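Local coordinates for protein phosphatase YwpJ (Bacillus subtilis, PDB 1NRW) that dephosphorylates phosphorylated five- and six-carbon sugars and nucleoside monophosphates in vitro, and flavin mononucleotide to a lesser extent, with magnesium as cofactor, at residues A[30-33]-A[34-38]; A[72-75]-A[76-80]; A[209-212]-A[213-217]. One frame throughout, in Å; residues are numbered along the deposited sequence.

Contact 1: residues A[30-33]-A[34-38]; sequences LRQA and QRDGI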
ATOM      1  N   LEU A  30      10.503  13.558   8.012  1.00 19.46           N
ATOM      2  CA  LEU A  30      10.086  12.423   8.837  1.00 20.64           C
ATOM      3  C   LEU A  30      10.809  12.420  10.178  1.00 19.95           C
ATOM      4  O   LEU A  30      10.195  12.229  11.230  1.00 19.09           O
ATOM      5  CB  LEU A  30      10.367  11.089   8.134  1.00 23.48           C
ATOM      6  CG  LEU A  30       9.457  10.619   7.000  1.00 28.47           C
ATOM      7  CD1 LEU A  30       9.880   9.219   6.565  1.00 27.77           C
ATOM      8  CD2 LEU A  30       8.016  10.607   7.467  1.00 29.24           C
ATOM      9  N   ARG A  31      12.122  12.614  10.135  1.00 18.19           N
ATOM     10  CA  ARG A  31      12.918  12.632  11.354  1.00 18.59           C
ATOM     11  C   ARG A  31      12.543  13.813  12.242  1.00 17.48           C
ATOM     12  O   ARG A  31      12.552  13.694  13.466  1.00 17.92           O
ATOM     13  CB  ARG A  31      14.407  12.677  11.014  1.00 19.11           C
ATOM     14  CG  ARG A  31      14.894  11.415  10.316  1.00 23.29           C
ATOM     15  CD  ARG A  31      16.370  11.487   9.976  1.00 28.28           C
ATOM     16  NE  ARG A  31      16.828  10.264   9.320  1.00 30.62           N
ATOM     17  CZ  ARG A  31      16.902   9.075   9.911  1.00 33.03           C
ATOM     18  NH1 ARG A  31      16.552   8.933  11.186  1.00 33.07           N
ATOM     19  NH2 ARG A  31      17.324   8.021   9.224  1.00 33.20           N
ATOM     20  N   GLN A  32      12.202  14.944  11.632  1.00 18.14           N
ATOM     21  CA  GLN A  32      11.822  16.120  12.417  1.00 18.80           C
ATOM     22  C   GLN A  32      10.512  15.853  13.142  1.00 18.80           C
ATOM     23  O   GLN A  32      10.336  16.240  14.298  1.00 18.52           O
ATOM     24  CB  GLN A  32      11.673  17.353  11.521  1.00 19.18           C
ATOM     25  CG  GLN A  32      11.297  18.626  12.287  1.00 20.17           C
ATOM     26  CD  GLN A  32      12.237  18.903  13.448  1.00 22.15           C
ATOM     27  OE1 GLN A  32      13.459  18.877  13.286  1.00 22.38           O
ATOM     28  NE2 GLN A  32      11.673  19.176  14.624  1.00 22.15           N
ATOM     29  N   ALA A  33       9.590  15.190  12.452  1.00 18.59           N
ATOM     30  CA  ALA A  33       8.301  14.853  13.034  1.00 20.06           C
ATOM     31  C   ALA A  33       8.509  13.935  14.234  1.00 20.17           C
ATOM     32  O   ALA A  33       7.881  14.112  15.275  1.00 21.23           O
ATOM     33  CB  ALA A  33       7.413  14.172  11.993  1.00 19.23           C
ATOM     34  N   GLN A  34       9.398  12.957  14.095  1.00 20.38           N
ATOM     35  CA  GLN A  34       9.656  12.036  15.195  1.00 21.99           C
ATOM     36  C   GLN A  34      10.340  12.785  16.329  1.00 23.69           C
ATOM     37  O   GLN A  34      10.126  12.493  17.508  1.00 23.37           O
ATOM     38  CB  GLN A  34      10.513  10.862  14.713  1.00 21.89           C
ATOM     39  CG  GLN A  34       9.822  10.039  13.636  1.00 23.03           C
ATOM     40  CD  GLN A  34      10.630   8.835  13.198  1.00 23.52           C
ATOM     41  OE1 GLN A  34      11.798   8.958  12.843  1.00 23.28           O
ATOM     42  NE2 GLN A  34      10.006   7.662  13.219  1.00 23.82           N
ATOM     43  N   ARG A  35      11.144  13.774  15.953  1.00 22.83           N
ATOM     44  CA  ARG A  35      11.865  14.613  16.899  1.00 25.96           C
ATOM     45  C   ARG A  35      10.865  15.453  17.697  1.00 26.00           C
ATOM     46  O   ARG A  35      11.079  15.728  18.879  1.00 27.80           O
ATOM     47  CB  ARG A  35      12.828  15.513  16.124  1.00 28.69           C
ATOM     48  CG  ARG A  35      13.776  16.339  16.957  1.00 32.31           C
ATOM     49  CD  ARG A  35      14.803  16.994  16.045  1.00 33.35           C
ATOM     50  NE  ARG A  35      15.636  15.999  15.372  1.00 34.03           N
ATOM     51  CZ  ARG A  35      15.921  16.012  14.074  1.00 34.97           C
ATOM     52  NH1 ARG A  35      15.437  16.969  13.293  1.00 34.72           N
ATOM     53  NH2 ARG A  35      16.692  15.067  13.553  1.00 35.73           N
ATOM     54  N   ASP A  36       9.773  15.858  17.049  1.00 25.11           N
ATOM     55  CA  ASP A  36       8.735  16.650  17.710  1.00 25.17           C
ATOM     56  C   ASP A  36       7.827  15.773  18.567  1.00 25.09           C
ATOM     57  O   ASP A  36       6.872  16.264  19.165  1.00 25.43           O
ATOM     58  CB  ASP A  36       7.857  17.385  16.692  1.00 27.61           C
ATOM     59  CG  ASP A  36       8.560  18.557  16.043  1.00 31.16           C
ATOM     60  OD1 ASP A  36       9.456  19.146  16.683  1.00 32.80           O
ATOM     61  OD2 ASP A  36       8.198  18.902  14.896  1.00 31.74           O
ATOM     62  N   GLY A  37       8.113  14.476  18.614  1.00 24.32           N
ATOM     63  CA  GLY A  37       7.294  13.573  19.405  1.00 24.50           C
ATOM     64  C   GLY A  37       6.050  13.069  18.693  1.00 23.88           C
ATOM     65  O   GLY A  37       5.133  12.537  19.325  1.00 23.47           O
ATOM     66  N   ILE A  38       6.010  13.232  17.374  1.00 22.98           N
ATOM     67  CA  ILE A  38       4.871  12.778  16.584  1.00 21.68           C
ATOM     68  C   ILE A  38       5.091  11.330  16.151  1.00 21.19           C
ATOM     69  O   ILE A  38       6.177  10.967  15.703  1.00 20.31           O
ATOM     70  CB  ILE A  38       4.682  13.651  15.313  1.00 22.03           C
ATOM     71  CG1 ILE A  38       4.399  15.102  15.710  1.00 22.71           C
ATOM     72  CG2 ILE A  38       3.544  13.101  14.460  1.00 22.34           C
ATOM     73  CD1 ILE A  38       4.341  16.066  14.532  1.00 22.07           C
TER
HETATM   74  O   HOH W   1      14.455   9.854  13.359  1.00 36.77           O
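Q34 N to L30 O, R35 N to R31 O and D36 N to Q32 O (2.8 Å) are the closing i to i+4 bonds of helix 24-35, after which I38 N turns back to A33 O at 2.9 Å and G37 N to Q34 O; with positive phi at G37 (84°), these two returns define a Schellman motif. At that phi a CB would press on the preceding carbonyl O, which accounts for the glycine. Q32 bridges two residues of the last turn. Its CG stands anti to the backbone N (chi1 -179°) and the chain then bends at chi2, placing the amide between the R35 guanidinium and the D36 carboxylate. OE1 receives R35 NH1 at 2.7 Å; it lies in the guanidinium plane, although the donor sits above the amide plane rather than on a lone pair. On the other branch NE2 reaches D36 OD1 at 3.0 Å, a weak bond with a 127° angle at hydrogen. An alanine in place of Q32 would remove both links and would probably set the R35 guanidinium and the D36 carboxylate free to turn. R31 O lies over one face of that guanidinium. At the central sheet, L30, A33 and Q34 of the helix end touch V40 of strand 39-43, L30 also meets I9, and I38 beyond the helix meets I7, both of strand 6-10.

Contact 2: residues A[72-75]-A[76-80]; sequences IHDP and EGRLY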
ATOM      1  N   ILE A  72       0.378  -4.735  10.984  1.00 13.40           N
ATOM      2  CA  ILE A  72       0.946  -3.570  11.660  1.00 14.50           C
ATOM      3  C   ILE A  72       2.199  -3.958  12.446  1.00 14.39           C
ATOM      4  O   ILE A  72       2.186  -4.931  13.205  1.00 15.25           O
ATOM      5  CB  ILE A  72      -0.045  -2.936  12.666  1.00 14.54           C
ATOM      6  CG1 ILE A  72      -1.358  -2.572  11.973  1.00 16.57           C
ATOM      7  CG2 ILE A  72       0.595  -1.714  13.312  1.00 14.60           C
ATOM      8  CD1 ILE A  72      -2.384  -1.932  12.902  1.00 19.33           C
ATOM      9  N   HIS A  73       3.276  -3.195  12.251  1.00 13.58           N
ATOM     10  CA  HIS A  73       4.543  -3.403  12.955  1.00 15.45           C
ATOM     11  C   HIS A  73       4.962  -2.061  13.555  1.00 15.01           C
ATOM     12  O   HIS A  73       4.607  -0.998  13.025  1.00 13.68           O
ATOM     13  CB  HIS A  73       5.665  -3.859  12.006  1.00 15.93           C
ATOM     14  CG  HIS A  73       5.600  -5.301  11.608  1.00 14.72           C
ATOM     15  ND1 HIS A  73       4.874  -5.748  10.525  1.00 13.78           N
ATOM     16  CD2 HIS A  73       6.208  -6.395  12.130  1.00 15.33           C
ATOM     17  CE1 HIS A  73       5.042  -7.052  10.393  1.00 13.38           C
ATOM     18  NE2 HIS A  73       5.847  -7.469  11.354  1.00 15.93           N
ATOM     19  N   ASP A  74       5.714  -2.099  14.652  1.00 14.02           N
ATOM     20  CA  ASP A  74       6.182  -0.861  15.252  1.00 14.72           C
ATOM     21  C   ASP A  74       7.534  -0.510  14.623  1.00 13.91           C
ATOM     22  O   ASP A  74       8.036  -1.256  13.775  1.00 14.14           O
ATOM     23  CB  ASP A  74       6.254  -0.974  16.790  1.00 14.05           C
ATOM     24  CG  ASP A  74       7.469  -1.730  17.298  1.00 17.99           C
ATOM     25  OD1 ASP A  74       8.332  -2.163  16.501  1.00 17.07           O
ATOM     26  OD2 ASP A  74       7.557  -1.880  18.540  1.00 17.81           O
ATOM     27  N   PRO A  75       8.132   0.626  15.013  1.00 14.46           N
ATOM     28  CA  PRO A  75       9.424   1.054  14.457  1.00 15.72           C
ATOM     29  C   PRO A  75      10.566   0.038  14.500  1.00 17.19           C
ATOM     30  O   PRO A  75      11.409   0.007  13.600  1.00 17.58           O
ATOM     31  CB  PRO A  75       9.736   2.311  15.261  1.00 16.02           C
ATOM     32  CG  PRO A  75       8.380   2.886  15.498  1.00 16.84           C
ATOM     33  CD  PRO A  75       7.598   1.659  15.919  1.00 14.28           C
ATOM     34  N   GLU A  76      10.597  -0.785  15.540  1.00 15.89           N
ATOM     35  CA  GLU A  76      11.646  -1.786  15.681  1.00 19.31           C
ATOM     36  C   GLU A  76      11.274  -3.128  15.063  1.00 18.87           C
ATOM     37  O   GLU A  76      12.018  -4.102  15.190  1.00 20.99           O
ATOM     38  CB  GLU A  76      12.001  -1.981  17.158  1.00 23.62           C
ATOM     39  CG  GLU A  76      12.702  -0.794  17.790  1.00 29.78           C
ATOM     40  CD  GLU A  76      13.972  -0.409  17.053  1.00 36.07           C
ATOM     41  OE1 GLU A  76      14.811  -1.300  16.799  1.00 39.57           O
ATOM     42  OE2 GLU A  76      14.135   0.787  16.728  1.00 41.56           O
ATOM     43  N   GLY A  77      10.121  -3.182  14.400  1.00 16.77           N
ATOM     44  CA  GLY A  77       9.707  -4.420  13.766  1.00 16.02           C
ATOM     45  C   GLY A  77       8.893  -5.370  14.627  1.00 16.07           C
ATOM     46  O   GLY A  77       8.703  -6.530  14.256  1.00 15.29           O
ATOM     47  N   ARG A  78       8.425  -4.904  15.783  1.00 15.64           N
ATOM     48  CA  ARG A  78       7.605  -5.758  16.639  1.00 14.21           C
ATOM     49  C   ARG A  78       6.219  -5.832  16.019  1.00 15.51           C
ATOM     50  O   ARG A  78       5.671  -4.817  15.583  1.00 16.91           O
ATOM     51  CB  ARG A  78       7.482  -5.181  18.047  1.00 13.30           C
ATOM     52  CG  ARG A  78       8.798  -4.950  18.752  1.00 15.59           C
ATOM     53  CD  ARG A  78       8.564  -4.617  20.220  1.00 16.51           C
ATOM     54  NE  ARG A  78       9.807  -4.274  20.903  1.00 19.08           N
ATOM     55  CZ  ARG A  78      10.419  -3.099  20.784  1.00 21.12           C
ATOM     56  NH1 ARG A  78       9.893  -2.154  20.011  1.00 20.07           N
ATOM     57  NH2 ARG A  78      11.554  -2.873  21.431  1.00 20.98           N
ATOM     58  N   LEU A  79       5.655  -7.032  15.983  1.00 14.32           N
ATOM     59  CA  LEU A  79       4.335  -7.235  15.406  1.00 13.57           C
ATOM     60  C   LEU A  79       3.223  -6.745  16.334  1.00 15.52           C
ATOM     61  O   LEU A  79       3.215  -7.067  17.522  1.00 14.49           O
ATOM     62  CB  LEU A  79       4.125  -8.720  15.108  1.00 13.29           C
ATOM     63  CG  LEU A  79       2.780  -9.043  14.456  1.00 13.47           C
ATOM     64  CD1 LEU A  79       2.766  -8.502  13.025  1.00 13.03           C
ATOM     65  CD2 LEU A  79       2.559 -10.545  14.455  1.00 15.06           C
ATOM     66  N   TYR A  80       2.290  -5.966  15.789  1.00 14.36           N
ATOM     67  CA  TYR A  80       1.167  -5.454  16.565  1.00 14.96           C
ATOM     68  C   TYR A  80      -0.156  -6.049  16.104  1.00 16.76           C
ATOM     69  O   TYR A  80      -1.124  -6.067  16.857  1.00 16.67           O
ATOM     70  CB  TYR A  80       1.082  -3.925  16.461  1.00 15.37           C
ATOM     71  CG  TYR A  80       1.753  -3.188  17.600  1.00 14.90           C
ATOM     72  CD1 TYR A  80       3.131  -3.273  17.803  1.00 14.96           C
ATOM     73  CD2 TYR A  80       1.000  -2.420  18.492  1.00 15.67           C
ATOM     74  CE1 TYR A  80       3.742  -2.609  18.874  1.00 17.61           C
ATOM     75  CE2 TYR A  80       1.598  -1.758  19.558  1.00 16.74           C
ATOM     76  CZ  TYR A  80       2.965  -1.857  19.744  1.00 16.87           C
ATOM     77  OH  TYR A  80       3.545  -1.199  20.804  1.00 16.99           O
TER
HETATM   78  O   HOH W   2       6.194  -0.888  20.671  1.00 20.07           O
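D74 OD1 accepts R78 N at 2.8 Å and, through a weak bond with a 124° angle at hydrogen, E76 N, so one carboxylate oxygen ties together the backbone of the type I turn D74-G77 and the residue after it. R78 N arrives from above the carboxylate plane. The torsion at D74 (chi1 78°) sets CG between the backbone N and the carbonyl carbon, which folds the carboxylate over the turn. Its second oxygen, OD2, forms a salt bridge with R78 NH1 at 2.8 Å, met on the syn side and lying in the guanidinium plane, the two flat groups being nearly perpendicular (84°). A water donates to OD2 and also bonds Y80 OH. In the backbone, G77 N closes the turn on D74 O, while D74 N to R78 O and Y80 N to I72 O (2.8 Å) bracket the antiparallel non-hydrogen-bonded pair H73-L79. On the face of that pair, L79 CD1 makes a CH-pi contact over the H73 ring, 3.9 Å from its centroid, and G77 O lies at the ring edge, 3.3 Å from H73 CD2. I72 CG2 packs on Y80 CB. This hairpin of strands 71-73 and 79-82 forms one end of the central sheet: H73 bonds through its backbone to V64 of strand 63-66, Y80 meets W63 edge-to-face, and helix 217-227 lies against I72 and Y80.

Contact 3: residues A[209-212]-A[213-217]; sequences ELSS and RKASK. With PO4 (phosphate ion), chain B.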
ATOM      1  N   GLU A 209      -7.161  -4.727  -5.167  1.00 15.83           N
ATOM      2  CA  GLU A 209      -6.620  -5.497  -4.058  1.00 14.99           C
ATOM      3  C   GLU A 209      -7.749  -5.949  -3.151  1.00 15.45           C
ATOM      4  O   GLU A 209      -8.716  -5.219  -2.936  1.00 15.99           O
ATOM      5  CB  GLU A 209      -5.620  -4.652  -3.255  1.00 15.21           C
ATOM      6  CG  GLU A 209      -4.350  -4.263  -4.028  1.00 16.70           C
ATOM      7  CD  GLU A 209      -3.416  -3.372  -3.218  1.00 21.59           C
ATOM      8  OE1 GLU A 209      -3.497  -3.385  -1.966  1.00 22.32           O
ATOM      9  OE2 GLU A 209      -2.585  -2.665  -3.832  1.00 23.15           O
ATOM     10  N   LEU A 210      -7.612  -7.158  -2.623  1.00 14.02           N
ATOM     11  CA  LEU A 210      -8.609  -7.726  -1.733  1.00 14.61           C
ATOM     12  C   LEU A 210      -7.982  -8.165  -0.417  1.00 14.50           C
ATOM     13  O   LEU A 210      -7.024  -8.937  -0.400  1.00 15.73           O
ATOM     14  CB  LEU A 210      -9.276  -8.932  -2.402  1.00 15.53           C
ATOM     15  CG  LEU A 210     -10.148  -8.633  -3.624  1.00 17.55           C
ATOM     16  CD1 LEU A 210     -10.411  -9.920  -4.395  1.00 19.34           C
ATOM     17  CD2 LEU A 210     -11.453  -7.991  -3.179  1.00 18.20           C
ATOM     18  N   SER A 211      -8.523  -7.658   0.686  1.00 14.68           N
ATOM     19  CA  SER A 211      -8.050  -8.035   2.012  1.00 15.11           C
ATOM     20  C   SER A 211      -9.309  -8.317   2.827  1.00 15.15           C
ATOM     21  O   SER A 211     -10.421  -8.165   2.313  1.00 15.34           O
ATOM     22  CB  SER A 211      -7.230  -6.901   2.638  1.00 14.18           C
ATOM     23  OG  SER A 211      -7.947  -5.682   2.620  1.00 16.24           O
ATOM     24  N   SER A 212      -9.151  -8.733   4.078  1.00 16.28           N
ATOM     25  CA  SER A 212     -10.322  -9.024   4.896  1.00 18.03           C
ATOM     26  C   SER A 212     -11.105  -7.747   5.197  1.00 19.48           C
ATOM     27  O   SER A 212     -10.571  -6.640   5.102  1.00 17.55           O
ATOM     28  CB  SER A 212      -9.908  -9.706   6.196  1.00 21.40           C
ATOM     29  OG  SER A 212     -11.040 -10.267   6.842  1.00 25.31           O
ATOM     30  N   ARG A 213     -12.375  -7.907   5.561  1.00 19.05           N
ATOM     31  CA  ARG A 213     -13.235  -6.768   5.863  1.00 20.44           C
ATOM     32  C   ARG A 213     -12.626  -5.783   6.856  1.00 18.93           C
ATOM     33  O   ARG A 213     -12.770  -4.573   6.698  1.00 18.69           O
ATOM     34  CB  ARG A 213     -14.585  -7.257   6.406  1.00 23.38           C
ATOM     35  CG  ARG A 213     -15.570  -6.135   6.710  1.00 29.21           C
ATOM     36  CD  ARG A 213     -15.842  -5.292   5.468  1.00 34.38           C
ATOM     37  NE  ARG A 213     -16.744  -4.176   5.738  1.00 39.94           N
ATOM     38  CZ  ARG A 213     -18.019  -4.306   6.091  1.00 43.35           C
ATOM     39  NH1 ARG A 213     -18.558  -5.513   6.220  1.00 44.24           N
ATOM     40  NH2 ARG A 213     -18.758  -3.228   6.322  1.00 45.65           N
ATOM     41  N   LYS A 214     -11.956  -6.299   7.882  1.00 19.09           N
ATOM     42  CA  LYS A 214     -11.352  -5.443   8.896  1.00 17.98           C
ATOM     43  C   LYS A 214      -9.945  -4.983   8.554  1.00 16.56           C
ATOM     44  O   LYS A 214      -9.276  -4.364   9.378  1.00 17.66           O
ATOM     45  CB  LYS A 214     -11.339  -6.144  10.255  1.00 20.82           C
ATOM     46  CG  LYS A 214     -12.723  -6.374  10.847  1.00 24.62           C
ATOM     47  CD  LYS A 214     -12.611  -6.901  12.273  1.00 28.48           C
ATOM     48  CE  LYS A 214     -13.978  -7.195  12.872  1.00 31.53           C
ATOM     49  NZ  LYS A 214     -14.686  -8.266  12.112  1.00 37.16           N
ATOM     50  N   ALA A 215      -9.495  -5.289   7.340  1.00 14.45           N
ATOM     51  CA  ALA A 215      -8.166  -4.874   6.908  1.00 15.57           C
ATOM     52  C   ALA A 215      -8.247  -3.779   5.843  1.00 15.32           C
ATOM     53  O   ALA A 215      -8.514  -4.055   4.676  1.00 16.28           O
ATOM     54  CB  ALA A 215      -7.387  -6.074   6.361  1.00 13.45           C
ATOM     55  N   SER A 216      -8.045  -2.536   6.261  1.00 15.41           N
ATOM     56  CA  SER A 216      -8.038  -1.400   5.342  1.00 15.54           C
ATOM     57  C   SER A 216      -7.079  -0.391   5.964  1.00 14.17           C
ATOM     58  O   SER A 216      -6.809  -0.448   7.167  1.00 15.42           O
ATOM     59  CB  SER A 216      -9.440  -0.792   5.176  1.00 16.52           C
ATOM     60  OG  SER A 216      -9.874  -0.097   6.336  1.00 17.31           O
ATOM     61  N   LYS A 217      -6.541   0.523   5.164  1.00 14.43           N
ATOM     62  CA  LYS A 217      -5.608   1.488   5.725  1.00 13.75           C
ATOM     63  C   LYS A 217      -6.279   2.326   6.807  1.00 13.41           C
ATOM     64  O   LYS A 217      -5.661   2.645   7.818  1.00 15.02           O
ATOM     65  CB  LYS A 217      -5.031   2.386   4.624  1.00 11.67           C
ATOM     66  CG  LYS A 217      -4.084   1.641   3.687  1.00 12.17           C
ATOM     67  CD  LYS A 217      -3.336   2.595   2.762  1.00 12.31           C
ATOM     68  CE  LYS A 217      -2.402   1.835   1.822  1.00 13.84           C
ATOM     69  NZ  LYS A 217      -1.600   2.774   0.989  1.00 13.02           N
TER
HETATM   70  P   PO4 B 900       0.776   1.912  -1.964  1.00 14.15           P
HETATM   71  O1  PO4 B 900       0.456   3.340  -2.155  1.00 13.14           O
HETATM   72  O2  PO4 B 900      -0.175   1.322  -0.988  1.00 14.34           O
HETATM   73  O3  PO4 B 900       0.659   1.208  -3.265  1.00 15.64           O
HETATM   74  O4  PO4 B 900       2.159   1.791  -1.448  1.00 11.57           O
HETATM   75  O   HOH W   3     -11.645  -9.002   8.922  1.00 24.31           O
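S211 OG and S212 O each make a direct hydrogen bond to A215, joining the end of strand 207-212 to the loop that follows. S211 OG donates to A215 O at 2.7 Å, and its torsion explains the reach: with chi1 at 53°, OG lies between the backbone N and the carbonyl carbon and faces the returning chain. The donor is tilted 25° from the carbonyl plane. N68 ND2 also bonds this hydroxyl, so a single OG spans the loop and a second part of the chain. The other bond, A215 N to S212 O at 2.8 Å, closes a type I turn from S212 to A215; the N-H comes from above the carbonyl plane, with a C=O...N angle of 122°. S212 O has a further partner in T199 OG1.

Water-mediated contact adds to this: one water lies 2.5 Å from S212 OG and accepts from K214 N at 2.9 Å. The R213 side chain turns elsewhere, to E196 O.

Apolar contact is slight. S211 CB lies 3.8 Å from A215 CB, and the alanine methyl also touches A70.

Charge and capping govern the far end. S216 is the N-cap of helix 217-227, its OG accepting Q219 N. K217, the first helical residue, runs out extended beyond CG, and its NZ donates to O2 of the bound phosphate at 2.8 Å. D10, D244 and S43 O also hold NZ, which fixes where the ammonium stands; T44 OG1, G45 N, N243 ND2 and D12 N also hydrogen-bond the phosphate. A lysine beside the nucleophilic aspartate, probably D10 in this protein, is characteristic of the haloacid dehalogenase phosphatase site, and this loop delivers it from the neighbouring six-stranded sheet.

Overall arrangement
From the N terminus, contact 1 closes the turn that ends helix 24-35 and sends the chain into strand 39-43. Contact 2 follows, closing the hairpin between strands 71-73 and 79-82 at one end of the eight-stranded sheet. Much later, contact 3 closes the turn leaving strand 207-212 of the six-stranded sheet and leads into helix 217-227. The three lie in series, with none crossing or enclosing another. Contacts 1 and 2 have centres about 18 Å apart, contacts 2 and 3 about 19 Å, and no pair touches. Helix 217-227, which begins in contact 3, packs against the hairpin of contact 2, joining the return from the six-stranded sheet to the eight-stranded one.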